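Local structure of ubiquitin-like-specific protease 2 (Saccharomyces cerevisiae, 5LNB) at residues K59-S64 and N222-F227. The protein removes the small ubiquitin-like modifier SUMO from target proteins as a cysteine protease, through the catalytic domain held in this chain. Sequence-based numbering, arbitrary orientation.
Sequences KFYIES and NIRKFF
The Y61 ring is covered on one face by the aliphatic part of R224, whose CD stands 3.6 Å from the ring centroid in a CH-pi contact, and on the opposite face by CD2 of F60, displaced toward the rim; Y61 CE1 in turn lies at the edge of the F60 ring, in its plane. The R224 guanidinium lies almost parallel to the Y61 ring, 4° apart, but slips beyond its centre, so that Y61 CE1 sits over one guanidinium face, 3.5 Å from R224 NE. This reach depends on an arginine chain extended from CG to NE, with CG anti to the backbone N (chi1 176°). At the far end a water accepts from R224 NH1 and bonds weakly to Y61 OH. A second water donates to both Y61 O and R224 O, each at 3.1 Å, tying the two backbones together where no direct hydrogen bond crosses between 59-64 and 222-227.

The F227 ring is likewise flanked on both faces. I62 CG1 packs over one, 4.0 Å from the ring centroid, and F226 CD1 lies over the centre of the other, while F227 CG lies in plane at the edge of the F226 ring. I62 CD1 extends the contact to F227 CE2, while I62 CG1 also meets I223 CG2 at 4.3 Å.

The two helical segments run nearly parallel, their axes 9.1 Å apart at closest approach and inclined by 8°. Just past segment 59-64, S65 OG is hydrogen-bonded to F227 O, joining the two helices directly. Beneath this pair of helices, 51-67 and 215-228, lies the mixed sheet of the Ulp1-type catalytic domain: I62 and F227 rest on V76 of strand 76-78 and V114 of strand 112-119, and I223 reaches V114 and S125 of strand 122-129.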
ATOM      1  N   LYS A  59      -0.839  -0.217   6.426  1.00 20.56           N
ATOM      2  CA  LYS A  59      -1.903  -0.494   7.381  1.00 17.65           C
ATOM      3  C   LYS A  59      -2.143   0.705   8.291  1.00 20.71           C
ATOM      4  O   LYS A  59      -3.288   1.119   8.505  1.00 22.68           O
ATOM      5  CB  LYS A  59      -1.539  -1.729   8.197  1.00 25.45           C
ATOM      6  CG  LYS A  59      -2.564  -2.128   9.229  1.00 33.58           C
ATOM      7  CD  LYS A  59      -3.762  -2.769   8.574  1.00 37.69           C
ATOM      8  CE  LYS A  59      -4.621  -3.525   9.603  1.00 41.25           C
ATOM      9  NZ  LYS A  59      -6.009  -3.745   9.107  1.00 39.70           N
ATOM     10  N   PHE A  60      -1.067   1.279   8.828  1.00 22.98           N
ATOM     11  CA  PHE A  60      -1.198   2.382   9.773  1.00 22.49           C
ATOM     12  C   PHE A  60      -1.975   3.552   9.165  1.00 22.32           C
ATOM     13  O   PHE A  60      -2.931   4.059   9.767  1.00 21.66           O
ATOM     14  CB  PHE A  60       0.194   2.814  10.240  1.00 20.04           C
ATOM     15  CG  PHE A  60       0.172   3.889  11.284  1.00 23.79           C
ATOM     16  CD1 PHE A  60      -0.030   3.573  12.620  1.00 22.39           C
ATOM     17  CD2 PHE A  60       0.343   5.217  10.930  1.00 21.07           C
ATOM     18  CE1 PHE A  60      -0.051   4.560  13.585  1.00 26.76           C
ATOM     19  CE2 PHE A  60       0.321   6.210  11.893  1.00 24.66           C
ATOM     20  CZ  PHE A  60       0.127   5.882  13.226  1.00 24.38           C
ATOM     21  N   TYR A  61      -1.592   3.991   7.961  1.00 21.58           N
ATOM     22  CA  TYR A  61      -2.220   5.178   7.390  1.00 25.11           C
ATOM     23  C   TYR A  61      -3.603   4.910   6.810  1.00 29.77           C
ATOM     24  O   TYR A  61      -4.406   5.846   6.704  1.00 35.58           O
ATOM     25  CB  TYR A  61      -1.308   5.801   6.334  1.00 17.70           C
ATOM     26  CG  TYR A  61      -0.111   6.461   6.972  1.00 23.83           C
ATOM     27  CD1 TYR A  61      -0.283   7.466   7.920  1.00 19.84           C
ATOM     28  CD2 TYR A  61       1.185   6.056   6.666  1.00 17.79           C
ATOM     29  CE1 TYR A  61       0.807   8.058   8.537  1.00 20.77           C
ATOM     30  CE2 TYR A  61       2.282   6.647   7.276  1.00 18.65           C
ATOM     31  CZ  TYR A  61       2.085   7.642   8.205  1.00 20.12           C
ATOM     32  OH  TYR A  61       3.167   8.234   8.798  1.00 25.85           O
ATOM     33  N   ILE A  62      -3.918   3.665   6.459  1.00 22.97           N
ATOM     34  CA  ILE A  62      -5.282   3.379   6.027  1.00 20.88           C
ATOM     35  C   ILE A  62      -6.221   3.313   7.223  1.00 23.18           C
ATOM     36  O   ILE A  62      -7.361   3.784   7.159  1.00 24.30           O
ATOM     37  CB  ILE A  62      -5.309   2.093   5.192  1.00 18.53           C
ATOM     38  CG1 ILE A  62      -4.630   2.354   3.840  1.00 20.41           C
ATOM     39  CG2 ILE A  62      -6.733   1.618   4.999  1.00 21.46           C
ATOM     40  CD1 ILE A  62      -4.536   1.133   2.959  1.00 18.40           C
ATOM     41  N   GLU A  63      -5.750   2.756   8.337  1.00 24.61           N
ATOM     42  CA  GLU A  63      -6.540   2.767   9.560  1.00 26.67           C
ATOM     43  C   GLU A  63      -6.790   4.191  10.037  1.00 25.69           C
ATOM     44  O   GLU A  63      -7.877   4.507  10.535  1.00 29.29           O
ATOM     45  CB  GLU A  63      -5.833   1.949  10.636  1.00 24.72           C
ATOM     46  CG  GLU A  63      -5.835   0.459  10.353  1.00 33.41           C
ATOM     47  CD  GLU A  63      -7.202  -0.181  10.603  1.00 42.68           C
ATOM     48  OE1 GLU A  63      -7.913   0.275  11.529  1.00 41.64           O
ATOM     49  OE2 GLU A  63      -7.566  -1.137   9.872  1.00 45.16           O
ATOM     50  N   SER A  64      -5.793   5.064   9.900  1.00 22.88           N
ATOM     51  CA  SER A  64      -5.995   6.466  10.244  1.00 27.29           C
ATOM     52  C   SER A  64      -7.105   7.066   9.402  1.00 25.60           C
ATOM     53  O   SER A  64      -7.965   7.795   9.914  1.00 29.70           O
ATOM     54  CB  SER A  64      -4.692   7.242  10.055  1.00 36.42           C
ATOM     55  OG  SER A  64      -4.922   8.638  10.039  1.00 44.27           O
ATOM     56  N   ASN A 222       2.708   7.939  -0.801  1.00 16.82           N
ATOM     57  CA  ASN A 222       1.715   8.049  -1.862  1.00 19.91           C
ATOM     58  C   ASN A 222       0.401   7.407  -1.438  1.00 23.37           C
ATOM     59  O   ASN A 222      -0.677   7.982  -1.646  1.00 24.58           O
ATOM     60  CB  ASN A 222       2.251   7.417  -3.150  1.00 20.59           C
ATOM     61  CG  ASN A 222       3.368   8.244  -3.785  1.00 20.53           C
ATOM     62  OD1 ASN A 222       3.482   9.450  -3.540  1.00 17.50           O
ATOM     63  ND2 ASN A 222       4.194   7.598  -4.593  1.00 17.85           N
ATOM     64  N   ILE A 223       0.475   6.230  -0.816  1.00 21.05           N
ATOM     65  CA  ILE A 223      -0.723   5.603  -0.267  1.00 19.46           C
ATOM     66  C   ILE A 223      -1.325   6.482   0.818  1.00 18.36           C
ATOM     67  O   ILE A 223      -2.541   6.702   0.862  1.00 23.67           O
ATOM     68  CB  ILE A 223      -0.396   4.190   0.252  1.00 17.18           C
ATOM     69  CG1 ILE A 223      -0.132   3.252  -0.939  1.00 15.84           C
ATOM     70  CG2 ILE A 223      -1.524   3.682   1.146  1.00 15.77           C
ATOM     71  CD1 ILE A 223       0.338   1.867  -0.581  1.00 14.18           C
ATOM     72  N   ARG A 224      -0.483   7.009   1.704  1.00 18.82           N
ATOM     73  CA  ARG A 224      -0.974   7.903   2.742  1.00 18.70           C
ATOM     74  C   ARG A 224      -1.720   9.085   2.143  1.00 22.69           C
ATOM     75  O   ARG A 224      -2.812   9.439   2.599  1.00 27.40           O
ATOM     76  CB  ARG A 224       0.186   8.395   3.602  1.00 20.27           C
ATOM     77  CG  ARG A 224      -0.247   9.417   4.637  1.00 21.52           C
ATOM     78  CD  ARG A 224       0.921   9.912   5.469  1.00 21.36           C
ATOM     79  NE  ARG A 224       0.472  10.866   6.471  1.00 29.80           N
ATOM     80  CZ  ARG A 224       1.287  11.588   7.236  1.00 37.24           C
ATOM     81  NH1 ARG A 224       2.603  11.475   7.102  1.00 41.66           N
ATOM     82  NH2 ARG A 224       0.786  12.430   8.130  1.00 34.27           N
ATOM     83  N   LYS A 225      -1.138   9.717   1.119  1.00 19.34           N
ATOM     84  CA  LYS A 225      -1.799  10.862   0.499  1.00 22.48           C
ATOM     85  C   LYS A 225      -3.123  10.448  -0.134  1.00 22.37           C
ATOM     86  O   LYS A 225      -4.134  11.142   0.007  1.00 24.99           O
ATOM     87  CB  LYS A 225      -0.884  11.505  -0.540  1.00 19.27           C
ATOM     88  CG  LYS A 225      -1.528  12.643  -1.321  1.00 23.51           C
ATOM     89  CD  LYS A 225      -1.920  13.808  -0.424  1.00 21.81           C
ATOM     90  CE  LYS A 225      -0.723  14.303   0.386  1.00 21.82           C
ATOM     91  NZ  LYS A 225      -0.996  15.614   1.055  1.00 27.61           N
ATOM     92  N   PHE A 226      -3.135   9.317  -0.841  1.00 18.58           N
ATOM     93  CA  PHE A 226      -4.368   8.860  -1.476  1.00 18.83           C
ATOM     94  C   PHE A 226      -5.512   8.779  -0.467  1.00 23.40           C
ATOM     95  O   PHE A 226      -6.629   9.233  -0.741  1.00 26.20           O
ATOM     96  CB  PHE A 226      -4.137   7.500  -2.146  1.00 17.70           C
ATOM     97  CG  PHE A 226      -5.359   6.938  -2.827  1.00 19.57           C
ATOM     98  CD1 PHE A 226      -6.305   6.211  -2.101  1.00 19.56           C
ATOM     99  CD2 PHE A 226      -5.560   7.123  -4.194  1.00 18.32           C
ATOM    100  CE1 PHE A 226      -7.437   5.687  -2.726  1.00 18.46           C
ATOM    101  CE2 PHE A 226      -6.688   6.604  -4.828  1.00 25.73           C
ATOM    102  CZ  PHE A 226      -7.633   5.882  -4.094  1.00 23.74           C
ATOM    103  N   PHE A 227      -5.247   8.236   0.721  1.00 20.00           N
ATOM    104  CA  PHE A 227      -6.308   7.991   1.691  1.00 20.23           C
ATOM    105  C   PHE A 227      -6.575   9.166   2.622  1.00 23.72           C
ATOM    106  O   PHE A 227      -7.473   9.079   3.461  1.00 28.39           O
ATOM    107  CB  PHE A 227      -6.004   6.733   2.486  1.00 19.50           C
ATOM    108  CG  PHE A 227      -6.301   5.483   1.724  1.00 20.87           C
ATOM    109  CD1 PHE A 227      -7.603   5.015   1.624  1.00 19.12           C
ATOM    110  CD2 PHE A 227      -5.292   4.800   1.066  1.00 20.19           C
ATOM    111  CE1 PHE A 227      -7.886   3.875   0.900  1.00 18.81           C
ATOM    112  CE2 PHE A 227      -5.567   3.660   0.348  1.00 19.02           C
ATOM    113  CZ  PHE A 227      -6.866   3.197   0.256  1.00 18.87           C
TER
HETATM  114  O   HOH W   1      -3.896   8.626   5.372  1.00 30.14           O
HETATM  115  O   HOH W   2       4.097   9.551   6.294  1.00 34.98           O